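Transcriptional regulator (Thermus thermophilus, PDB 2H0A) probably regulates transcription as a CcpA-like repressor and carries a periplasmic-binding-protein-like domain of the kind that senses effectors in related regulators. Local coordinates at residues A[117-123]-A[156-162]; A[183-189]-A[211-217]; A[225-230]-A[263-269]. All blocks are in the same frame, centred on the assembly; numbering follows the deposited sequence.

Contact 1: residues A[117-123]-A[156-162]; sequences FAIAVEE and RLYITRH
Phe117 opens the pairing by receiving the aliphatic half of Arg156: CE2 of the ring lies 3.6 Å from CG of the arginine, whose CD reaches over one ring face. The two side chains cross at about a right angle, and the guanidinium turns away, with NH2 bonded to the carbonyl of Pro151. Ala118 then engages both neighbours of Leu157, its N bonded to Arg156 O and its O to Tyr158 N, while its methyl faces Leu157 CD1 on the side covered by helix 133-147. Ile119 points to the other face, where its CG2 runs alongside Thr160 CG2 (3.7 Å) beneath helices 164-175 and 189-200.

This is the parallel pairing of a beta-alpha-beta unit, strand 116-121, helix 133-147 and strand 157-160, at the edge of a Rossmann-like lobe. The second subunit comes close here, its Arg168 making a weak bond to Tyr158 OH.

Ala120 continues the pattern with a nearly straight bond from its N to Tyr158 O (2.8 Å, 173°), and its carbonyl takes Thr160 N. Val121, with CG1 anti to the backbone N (chi1 -179°), brings that methyl to His162 CB. Glu122 N, just past the strand, gives the last backbone bond, to Thr160 O, and its CB lies beside Ile159 CG2. Glu122 and Glu123 are both poorly ordered; Glu123 splits its carboxylate, OE1 forming a salt bridge with Arg161 NH2 (2.9 Å) on its syn lone pair, within the guanidinium plane, and OE2 taking His162 N (3.1 Å) on its anti lone pair.

Contact 2: residues A[183-189]-A[211-217]; sequences NVFAGAD and RVLGFDG
Val184 sits between two residues of the neighbouring strand, its N bonded to Arg211 O and its O to Leu213 N, each at 3.0 Å. The parallel pair belongs to the beta-alpha-beta unit of strand 182-185, helix 189-200 and strand 210-215, in the middle of the Rossmann-like lobe. Ala186 N adds a third bond, to Leu213 O, as the first strand ends.

Side chains extend the pairing on the face of Phe185 and Leu213. With CG anti to its N (chi1 177°), Phe185 sends its ring along the strand, so that CZ meets Phe215 CD2 at 3.7 Å. Each of these atoms lies at the edge of the other ring, so the rings meet rim to rim and do not stack face on face. Further out, Phe141 stacks on Phe185, and Arg137 makes a cation-pi contact with Phe215. Near the start of the strands the Asn183 and Arg211 side chains run side by side, OD1 3.2 Å from CD, while their polar ends go elsewhere: ND2 to Pro113 O and NE to Thr270 O.

Asp189, in the first turn of helix 189-200 just after the N-cap Ala188, lays its carboxylate beside the turn that follows Phe215. Its OD1 bonds to Thr228 OG1 and its OD2 to His218 N. With an alanine here, the Thr228 hydroxyl and the His218 amide would probably be left without their acceptor, and the turn would be less firmly placed. Between Phe185 and that aspartate the chain passes through Gly187, whose carbonyl O faces Phe215 CB, the methylene from which the second ring extends to meet Phe185.

Contact 3: residues A[225-230]-A[263-269]; sequences GLSTIA and VLVERAS
Gly225 O and Ser269 N are joined by a 2.7 Å hydrogen bond at the point where helix 220-224 ends. Gly225, with positive phi, closes that helix as a Schellman motif, and its carbonyl is left to receive the partner segment. The next acceptor, Leu226 O, is met by a side chain: Arg267, extended from CG to NE, places NH1 3.1 Å away, almost straight (170°) and within the guanidinium plane. The same arginine carries its CB and CD past Gly225 O and Leu226 O, and its guanidinium lies with one face against CG1 of Val265.

Two serine hydroxyls serve the loop. Ser269 OG accepts Ser227 N at 2.8 Å and also bonds to Val212 O, an acceptor, so this hydroxyl is used both ways and links the backbones at Ser227 and Val212 to its own segment. Ser227 OG, placed beside its own N and anti to the carbonyl carbon (chi1 -58°), accepts Arg267 N at 2.7 Å.

Past the loop, regular antiparallel pairing takes over. Thr228 and Val265 form a hydrogen-bonded pair, N to O both ways, as do Ala230 and Val263. Between them the non-hydrogen-bonded pair Ile229 and Leu264 contributes an apolar contact, CD1 to CG at 4.2 Å. On the other face Ala230 CB touches Val265 CG2 at 3.8 Å.

Strand 257-265 runs antiparallel to 227-230 at the border of this lobe's strands. Beyond the regular pairs, serine and arginine side chains supply most of the bonds, beside the one from Ser269 N to Gly225 O, which suggests that directional bonds do much of the work of fixing this join.

In the fold
Followed from the N terminus, the contacts close three successive loops, and none nests in or crosses another. Contact 1 closes a loop of 32 residues holding helix 133-147, contact 2 one of 21 residues holding nearly all of helix 189-200, and contact 3 one of 32 residues holding helix 233-248 and the start of the antiparallel return strand. All lie in one sheet, ordered 157-160, 116-121, 182-185, 210-215, 227-230, 257-265. Contacts 1 and 2 meet where strands 116-121 and 182-185 pair, as Phe117 N probably bonds to Asn183 O; contacts 2 and 3 meet through the neighbouring strands 210-215 and 227-230. Contacts 1 and 3, about 19 Å apart between centres, are connected by contact 2.

Contact 1: residues A[117-123]-A[156-162]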
loop_
_atom_site.group_PDB
_atom_site.type_symbol
_atom_site.label_atom_id
_atom_site.label_comp_id
_atom_site.label_asym_id
_atom_site.label_seq_id
_atom_site.Cartn_x
_atom_site.Cartn_y
_atom_site.Cartn_z
ATOM N N PHE A 117 -23.785 6.568 6.751
ATOM C CA PHE A 117 -22.451 6.457 7.327
ATOM C C PHE A 117 -21.441 6.892 6.284
ATOM O O PHE A 117 -21.735 6.919 5.089
ATOM C CB PHE A 117 -22.130 5.014 7.732
ATOM C CG PHE A 117 -23.042 4.449 8.778
ATOM C CD1 PHE A 117 -24.251 3.870 8.425
ATOM C CD2 PHE A 117 -22.685 4.490 10.122
ATOM C CE1 PHE A 117 -25.090 3.337 9.382
ATOM C CE2 PHE A 117 -23.518 3.959 11.093
ATOM C CZ PHE A 117 -24.728 3.380 10.720
ATOM N N ALA A 118 -20.241 7.217 6.743
ATOM C CA ALA A 118 -19.181 7.646 5.854
ATOM C C ALA A 118 -17.846 7.034 6.265
ATOM O O ALA A 118 -17.603 6.757 7.448
ATOM C CB ALA A 118 -19.085 9.164 5.860
ATOM N N ILE A 119 -16.990 6.814 5.273
ATOM C CA ILE A 119 -15.672 6.253 5.510
ATOM C C ILE A 119 -14.651 7.312 5.106
ATOM O O ILE A 119 -14.694 7.840 3.993
ATOM C CB ILE A 119 -15.439 4.955 4.684
ATOM C CG1 ILE A 119 -16.561 3.951 4.959
ATOM C CG2 ILE A 119 -14.102 4.325 5.063
ATOM C CD1 ILE A 119 -16.418 2.649 4.228
ATOM N N ALA A 120 -13.750 7.632 6.030
ATOM C CA ALA A 120 -12.717 8.626 5.791
ATOM C C ALA A 120 -11.353 7.953 5.705
ATOM O O ALA A 120 -10.949 7.221 6.611
ATOM C CB ALA A 120 -12.728 9.657 6.908
ATOM N N VAL A 121 -10.650 8.199 4.608
ATOM C CA VAL A 121 -9.332 7.613 4.406
ATOM C C VAL A 121 -8.261 8.412 5.144
ATOM O O VAL A 121 -8.156 9.631 4.987
ATOM C CB VAL A 121 -8.984 7.545 2.913
ATOM C CG1 VAL A 121 -7.618 6.912 2.726
ATOM C CG2 VAL A 121 -10.053 6.749 2.175
ATOM N N GLU A 122 -7.470 7.705 5.946
ATOM C CA GLU A 122 -6.417 8.313 6.748
ATOM C C GLU A 122 -5.039 7.737 6.425
ATOM O O GLU A 122 -4.605 6.758 7.034
ATOM C CB GLU A 122 -6.731 8.095 8.235
ATOM C CG GLU A 122 -5.773 8.762 9.216
ATOM C CD GLU A 122 -5.946 10.267 9.275
ATOM O OE1 GLU A 122 -7.074 10.729 9.555
ATOM O OE2 GLU A 122 -4.951 10.988 9.048
ATOM N N GLU A 123 -4.355 8.341 5.459
ATOM C CA GLU A 123 -3.016 7.897 5.085
ATOM C C GLU A 123 -1.984 8.889 5.606
ATOM O O GLU A 123 -2.078 10.091 5.340
ATOM C CB GLU A 123 -2.887 7.775 3.567
ATOM C CG GLU A 123 -3.597 6.571 2.975
ATOM C CD GLU A 123 -3.191 5.271 3.641
ATOM O OE1 GLU A 123 -2.033 5.171 4.103
ATOM O OE2 GLU A 123 -4.028 4.343 3.690
ATOM N N ARG A 156 -21.149 8.180 13.185
ATOM C CA ARG A 156 -21.532 7.403 12.009
ATOM C C ARG A 156 -20.400 7.463 10.997
ATOM O O ARG A 156 -20.562 7.124 9.830
ATOM C CB ARG A 156 -22.835 7.936 11.397
ATOM C CG ARG A 156 -24.067 7.409 12.103
ATOM C CD ARG A 156 -25.344 7.988 11.552
ATOM N NE ARG A 156 -25.455 9.404 11.867
ATOM C CZ ARG A 156 -25.750 10.339 10.971
ATOM N NH1 ARG A 156 -25.969 9.999 9.702
ATOM N NH2 ARG A 156 -25.797 11.612 11.338
ATOM N N LEU A 157 -19.244 7.898 11.482
ATOM C CA LEU A 157 -18.038 8.011 10.677
ATOM C C LEU A 157 -17.062 6.897 11.030
ATOM O O LEU A 157 -17.048 6.401 12.157
ATOM C CB LEU A 157 -17.349 9.345 10.947
ATOM C CG LEU A 157 -16.009 9.553 10.251
ATOM C CD1 LEU A 157 -16.239 9.790 8.768
ATOM C CD2 LEU A 157 -15.303 10.729 10.862
ATOM N N TYR A 158 -16.248 6.502 10.059
ATOM C CA TYR A 158 -15.249 5.476 10.300
ATOM C C TYR A 158 -13.987 5.897 9.591
ATOM O O TYR A 158 -14.016 6.268 8.422
ATOM C CB TYR A 158 -15.691 4.119 9.767
ATOM C CG TYR A 158 -14.830 2.977 10.270
ATOM C CD1 TYR A 158 -15.013 2.448 11.543
ATOM C CD2 TYR A 158 -13.833 2.426 9.470
ATOM C CE1 TYR A 158 -14.238 1.402 12.001
ATOM C CE2 TYR A 158 -13.048 1.378 9.925
ATOM C CZ TYR A 158 -13.257 0.870 11.190
ATOM O OH TYR A 158 -12.482 -0.181 11.641
ATOM N N ILE A 159 -12.876 5.846 10.311
ATOM C CA ILE A 159 -11.595 6.222 9.745
ATOM C C ILE A 159 -10.761 4.961 9.533
ATOM O O ILE A 159 -10.691 4.095 10.411
ATOM C CB ILE A 159 -10.853 7.195 10.689
ATOM C CG1 ILE A 159 -11.784 8.357 11.063
ATOM C CG2 ILE A 159 -9.596 7.725 10.010
ATOM C CD1 ILE A 159 -11.235 9.278 12.129
ATOM N N THR A 160 -10.135 4.857 8.366
ATOM C CA THR A 160 -9.314 3.695 8.054
ATOM C C THR A 160 -8.353 3.965 6.893
ATOM O O THR A 160 -8.179 5.106 6.480
ATOM C CB THR A 160 -10.213 2.459 7.746
ATOM O OG1 THR A 160 -9.389 1.316 7.504
ATOM C CG2 THR A 160 -11.105 2.713 6.541
ATOM N N ARG A 161 -7.721 2.914 6.377
ATOM C CA ARG A 161 -6.768 3.055 5.279
ATOM C C ARG A 161 -7.459 2.872 3.935
ATOM O O ARG A 161 -8.579 2.367 3.862
ATOM C CB ARG A 161 -5.646 2.024 5.400
ATOM C CG ARG A 161 -5.106 1.794 6.809
ATOM C CD ARG A 161 -4.122 2.853 7.253
ATOM N NE ARG A 161 -3.061 3.072 6.273
ATOM C CZ ARG A 161 -2.292 2.118 5.751
ATOM N NH1 ARG A 161 -2.457 0.852 6.110
ATOM N NH2 ARG A 161 -1.350 2.432 4.865
ATOM N N HIS A 162 -6.770 3.281 2.874
ATOM C CA HIS A 162 -7.295 3.183 1.520
ATOM C C HIS A 162 -7.140 1.761 0.986
ATOM O O HIS A 162 -6.242 1.468 0.210
ATOM C CB HIS A 162 -6.577 4.200 0.622
ATOM C CG HIS A 162 -7.016 4.174 -0.812
ATOM N ND1 HIS A 162 -6.283 3.560 -1.804
ATOM C CD2 HIS A 162 -8.110 4.694 -1.419
ATOM C CE1 HIS A 162 -6.905 3.702 -2.963
ATOM N NE2 HIS A 162 -8.014 4.385 -2.757
#

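Contact 2: residues A[183-189]-A[211-217]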
loop_
_atom_site.group_PDB
_atom_site.type_symbol
_atom_site.label_atom_id
_atom_site.label_comp_id
_atom_site.label_asym_id
_atom_site.label_seq_id
_atom_site.Cartn_x
_atom_site.Cartn_y
_atom_site.Cartn_z
ATOM N N ASN A 183 -26.934 3.371 4.445
ATOM C CA ASN A 183 -26.168 3.982 3.385
ATOM C C ASN A 183 -24.749 4.241 3.808
ATOM O O ASN A 183 -24.497 4.666 4.934
ATOM C CB ASN A 183 -26.845 5.280 2.982
ATOM C CG ASN A 183 -28.309 5.083 2.693
ATOM O OD1 ASN A 183 -28.672 4.413 1.726
ATOM N ND2 ASN A 183 -29.163 5.645 3.541
ATOM N N VAL A 184 -23.829 3.987 2.883
ATOM C CA VAL A 184 -22.410 4.170 3.128
ATOM C C VAL A 184 -21.724 4.999 2.044
ATOM O O VAL A 184 -21.895 4.751 0.851
ATOM C CB VAL A 184 -21.676 2.803 3.210
ATOM C CG1 VAL A 184 -20.180 3.027 3.440
ATOM C CG2 VAL A 184 -22.275 1.941 4.317
ATOM N N PHE A 185 -20.961 5.996 2.475
ATOM C CA PHE A 185 -20.192 6.817 1.560
ATOM C C PHE A 185 -18.757 6.351 1.784
ATOM O O PHE A 185 -18.102 6.776 2.731
ATOM C CB PHE A 185 -20.318 8.309 1.893
ATOM C CG PHE A 185 -19.481 9.198 1.009
ATOM C CD1 PHE A 185 -19.231 8.847 -0.321
ATOM C CD2 PHE A 185 -18.956 10.384 1.490
ATOM C CE1 PHE A 185 -18.470 9.660 -1.158
ATOM C CE2 PHE A 185 -18.190 11.215 0.662
ATOM C CZ PHE A 185 -17.947 10.848 -0.666
ATOM N N ALA A 186 -18.286 5.461 0.911
ATOM C CA ALA A 186 -16.939 4.904 1.013
ATOM C C ALA A 186 -15.853 5.951 1.014
ATOM O O ALA A 186 -14.899 5.849 1.779
ATOM C CB ALA A 186 -16.691 3.919 -0.107
ATOM N N GLY A 187 -15.984 6.958 0.160
ATOM C CA GLY A 187 -14.965 7.990 0.111
ATOM C C GLY A 187 -13.918 7.707 -0.943
ATOM O O GLY A 187 -13.241 8.619 -1.401
ATOM N N ALA A 188 -13.777 6.434 -1.307
ATOM C CA ALA A 188 -12.833 5.986 -2.335
ATOM C C ALA A 188 -13.377 4.679 -2.915
ATOM O O ALA A 188 -13.951 3.858 -2.190
ATOM C CB ALA A 188 -11.463 5.762 -1.737
ATOM N N ASP A 189 -13.210 4.476 -4.217
ATOM C CA ASP A 189 -13.728 3.265 -4.831
ATOM C C ASP A 189 -13.111 1.981 -4.278
ATOM O O ASP A 189 -13.803 0.978 -4.108
ATOM C CB ASP A 189 -13.561 3.326 -6.349
ATOM C CG ASP A 189 -14.455 4.377 -6.992
ATOM O OD1 ASP A 189 -15.484 4.743 -6.379
ATOM O OD2 ASP A 189 -14.138 4.826 -8.115
ATOM N N ARG A 211 -26.229 0.520 0.703
ATOM C CA ARG A 211 -26.169 1.134 -0.600
ATOM C C ARG A 211 -24.774 1.702 -0.509
ATOM O O ARG A 211 -24.423 2.312 0.494
ATOM C CB ARG A 211 -27.223 2.231 -0.710
ATOM C CG ARG A 211 -28.637 1.711 -0.606
ATOM C CD ARG A 211 -29.621 2.814 -0.859
ATOM N NE ARG A 211 -30.752 2.358 -1.664
ATOM C CZ ARG A 211 -31.937 1.998 -1.179
ATOM N NH1 ARG A 211 -32.174 2.034 0.125
ATOM N NH2 ARG A 211 -32.893 1.607 -2.009
ATOM N N VAL A 212 -23.960 1.472 -1.527
ATOM C CA VAL A 212 -22.592 1.948 -1.488
ATOM C C VAL A 212 -22.316 2.998 -2.542
ATOM O O VAL A 212 -22.656 2.842 -3.715
ATOM C CB VAL A 212 -21.588 0.774 -1.644
ATOM C CG1 VAL A 212 -20.184 1.280 -1.427
ATOM C CG2 VAL A 212 -21.890 -0.322 -0.632
ATOM N N LEU A 213 -21.699 4.081 -2.092
ATOM C CA LEU A 213 -21.346 5.186 -2.958
ATOM C C LEU A 213 -19.862 5.454 -2.797
ATOM O O LEU A 213 -19.421 5.881 -1.731
ATOM C CB LEU A 213 -22.134 6.434 -2.569
ATOM C CG LEU A 213 -21.862 7.690 -3.395
ATOM C CD1 LEU A 213 -22.175 7.431 -4.862
ATOM C CD2 LEU A 213 -22.717 8.831 -2.871
ATOM N N GLY A 214 -19.098 5.187 -3.850
ATOM C CA GLY A 214 -17.664 5.415 -3.813
ATOM C C GLY A 214 -17.286 6.794 -4.332
ATOM O O GLY A 214 -18.143 7.631 -4.589
ATOM N N PHE A 215 -15.987 7.027 -4.478
ATOM C CA PHE A 215 -15.450 8.290 -4.971
ATOM C C PHE A 215 -14.342 7.823 -5.910
ATOM O O PHE A 215 -13.769 6.773 -5.696
ATOM C CB PHE A 215 -15.052 9.180 -3.798
ATOM C CG PHE A 215 -14.952 10.624 -4.146
ATOM C CD1 PHE A 215 -13.920 11.094 -4.952
ATOM C CD2 PHE A 215 -15.909 11.524 -3.679
ATOM C CE1 PHE A 215 -13.842 12.446 -5.289
ATOM C CE2 PHE A 215 -15.842 12.880 -4.012
ATOM C CZ PHE A 215 -14.806 13.340 -4.819
ATOM N N ASP A 216 -14.067 8.613 -6.944
ATOM C CA ASP A 216 -13.047 8.333 -7.963
ATOM C C ASP A 216 -13.411 7.734 -9.319
ATOM O O ASP A 216 -12.574 7.637 -10.201
ATOM C CB ASP A 216 -12.117 7.179 -7.562
ATOM C CG ASP A 216 -10.973 7.616 -6.650
ATOM O OD1 ASP A 216 -10.652 8.825 -6.558
ATOM O OD2 ASP A 216 -10.364 6.724 -6.026
ATOM N N GLY A 217 -14.661 7.324 -9.485
ATOM C CA GLY A 217 -15.072 6.782 -10.765
ATOM C C GLY A 217 -14.125 5.875 -11.541
ATOM O O GLY A 217 -14.051 5.945 -12.773
#

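Contact 3: residues A[225-230]-A[263-269]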
loop_
_atom_site.group_PDB
_atom_site.type_symbol
_atom_site.label_atom_id
_atom_site.label_comp_id
_atom_site.label_asym_id
_atom_site.label_seq_id
_atom_site.Cartn_x
_atom_site.Cartn_y
_atom_site.Cartn_z
ATOM N N GLY A 225 -20.593 -2.635 -10.482
ATOM C CA GLY A 225 -21.926 -2.098 -10.286
ATOM C C GLY A 225 -21.941 -1.058 -9.179
ATOM O O GLY A 225 -22.973 -0.788 -8.570
ATOM N N LEU A 226 -20.778 -0.468 -8.929
ATOM C CA LEU A 226 -20.622 0.543 -7.896
ATOM C C LEU A 226 -21.006 1.955 -8.337
ATOM O O LEU A 226 -20.517 2.454 -9.348
ATOM C CB LEU A 226 -19.169 0.546 -7.407
ATOM C CG LEU A 226 -18.722 1.647 -6.436
ATOM C CD1 LEU A 226 -19.612 1.658 -5.210
ATOM C CD2 LEU A 226 -17.276 1.413 -6.032
ATOM N N SER A 227 -21.892 2.598 -7.586
ATOM C CA SER A 227 -22.264 3.967 -7.902
ATOM C C SER A 227 -21.102 4.754 -7.333
ATOM O O SER A 227 -20.500 4.333 -6.350
ATOM C CB SER A 227 -23.556 4.385 -7.187
ATOM O OG SER A 227 -24.637 3.528 -7.514
ATOM N N THR A 228 -20.776 5.892 -7.922
ATOM C CA THR A 228 -19.661 6.658 -7.396
ATOM C C THR A 228 -19.674 8.102 -7.863
ATOM O O THR A 228 -20.443 8.472 -8.740
ATOM C CB THR A 228 -18.308 5.984 -7.798
ATOM O OG1 THR A 228 -17.208 6.744 -7.288
ATOM C CG2 THR A 228 -18.179 5.879 -9.311
ATOM N N ILE A 229 -18.843 8.918 -7.229
ATOM C CA ILE A 229 -18.676 10.318 -7.598
ATOM C C ILE A 229 -17.430 10.229 -8.483
ATOM O O ILE A 229 -16.304 10.127 -7.985
ATOM C CB ILE A 229 -18.354 11.210 -6.362
ATOM C CG1 ILE A 229 -19.482 11.120 -5.338
ATOM C CG2 ILE A 229 -18.142 12.655 -6.800
ATOM C CD1 ILE A 229 -20.794 11.622 -5.866
ATOM N N ALA A 230 -17.639 10.257 -9.794
ATOM C CA ALA A 230 -16.539 10.123 -10.747
ATOM C C ALA A 230 -15.657 11.339 -11.011
ATOM O O ALA A 230 -16.149 12.440 -11.247
ATOM C CB ALA A 230 -17.082 9.585 -12.080
ATOM N N VAL A 263 -18.717 14.079 -11.027
ATOM C CA VAL A 263 -20.117 13.878 -11.359
ATOM C C VAL A 263 -20.614 12.552 -10.812
ATOM O O VAL A 263 -19.889 11.558 -10.810
ATOM C CB VAL A 263 -20.327 13.912 -12.901
ATOM C CG1 VAL A 263 -19.576 12.759 -13.551
ATOM C CG2 VAL A 263 -21.806 13.844 -13.238
ATOM N N LEU A 264 -21.857 12.539 -10.351
ATOM C CA LEU A 264 -22.446 11.328 -9.807
ATOM C C LEU A 264 -22.802 10.376 -10.931
ATOM O O LEU A 264 -23.377 10.779 -11.942
ATOM C CB LEU A 264 -23.722 11.661 -9.031
ATOM C CG LEU A 264 -24.326 10.672 -8.018
ATOM C CD1 LEU A 264 -25.829 10.908 -7.950
ATOM C CD2 LEU A 264 -24.063 9.241 -8.404
ATOM N N VAL A 265 -22.455 9.110 -10.760
ATOM C CA VAL A 265 -22.798 8.099 -11.746
ATOM C C VAL A 265 -23.508 7.010 -10.950
ATOM O O VAL A 265 -22.886 6.345 -10.129
ATOM C CB VAL A 265 -21.541 7.523 -12.444
ATOM C CG1 VAL A 265 -21.954 6.542 -13.549
ATOM C CG2 VAL A 265 -20.696 8.660 -13.014
ATOM N N GLU A 266 -24.809 6.853 -11.177
ATOM C CA GLU A 266 -25.610 5.864 -10.461
ATOM C C GLU A 266 -25.536 4.451 -11.025
ATOM O O GLU A 266 -25.708 4.238 -12.224
ATOM C CB GLU A 266 -27.076 6.284 -10.440
ATOM C CG GLU A 266 -27.352 7.596 -9.737
ATOM C CD GLU A 266 -28.813 7.987 -9.836
ATOM O OE1 GLU A 266 -29.674 7.114 -9.575
ATOM O OE2 GLU A 266 -29.101 9.161 -10.166
ATOM N N ARG A 267 -25.295 3.482 -10.150
ATOM C CA ARG A 267 -25.223 2.096 -10.552
ATOM C C ARG A 267 -26.004 1.250 -9.548
ATOM O O ARG A 267 -26.726 1.796 -8.719
ATOM C CB ARG A 267 -23.764 1.663 -10.664
ATOM C CG ARG A 267 -23.007 2.450 -11.737
ATOM C CD ARG A 267 -21.763 1.705 -12.199
ATOM N NE ARG A 267 -21.120 2.311 -13.370
ATOM C CZ ARG A 267 -20.096 3.156 -13.312
ATOM N NH1 ARG A 267 -19.593 3.509 -12.135
ATOM N NH2 ARG A 267 -19.554 3.631 -14.426
ATOM N N ALA A 268 -25.867 -0.072 -9.618
ATOM C CA ALA A 268 -26.614 -0.972 -8.738
ATOM C C ALA A 268 -26.330 -0.920 -7.228
ATOM O O ALA A 268 -27.240 -1.089 -6.419
ATOM C CB ALA A 268 -26.460 -2.402 -9.237
ATOM N N SER A 269 -25.080 -0.700 -6.839
ATOM C CA SER A 269 -24.754 -0.663 -5.420
ATOM C C SER A 269 -25.589 0.394 -4.728
ATOM O O SER A 269 -25.555 0.525 -3.514
ATOM C CB SER A 269 -23.269 -0.356 -5.200
ATOM O OG SER A 269 -22.972 0.997 -5.500
#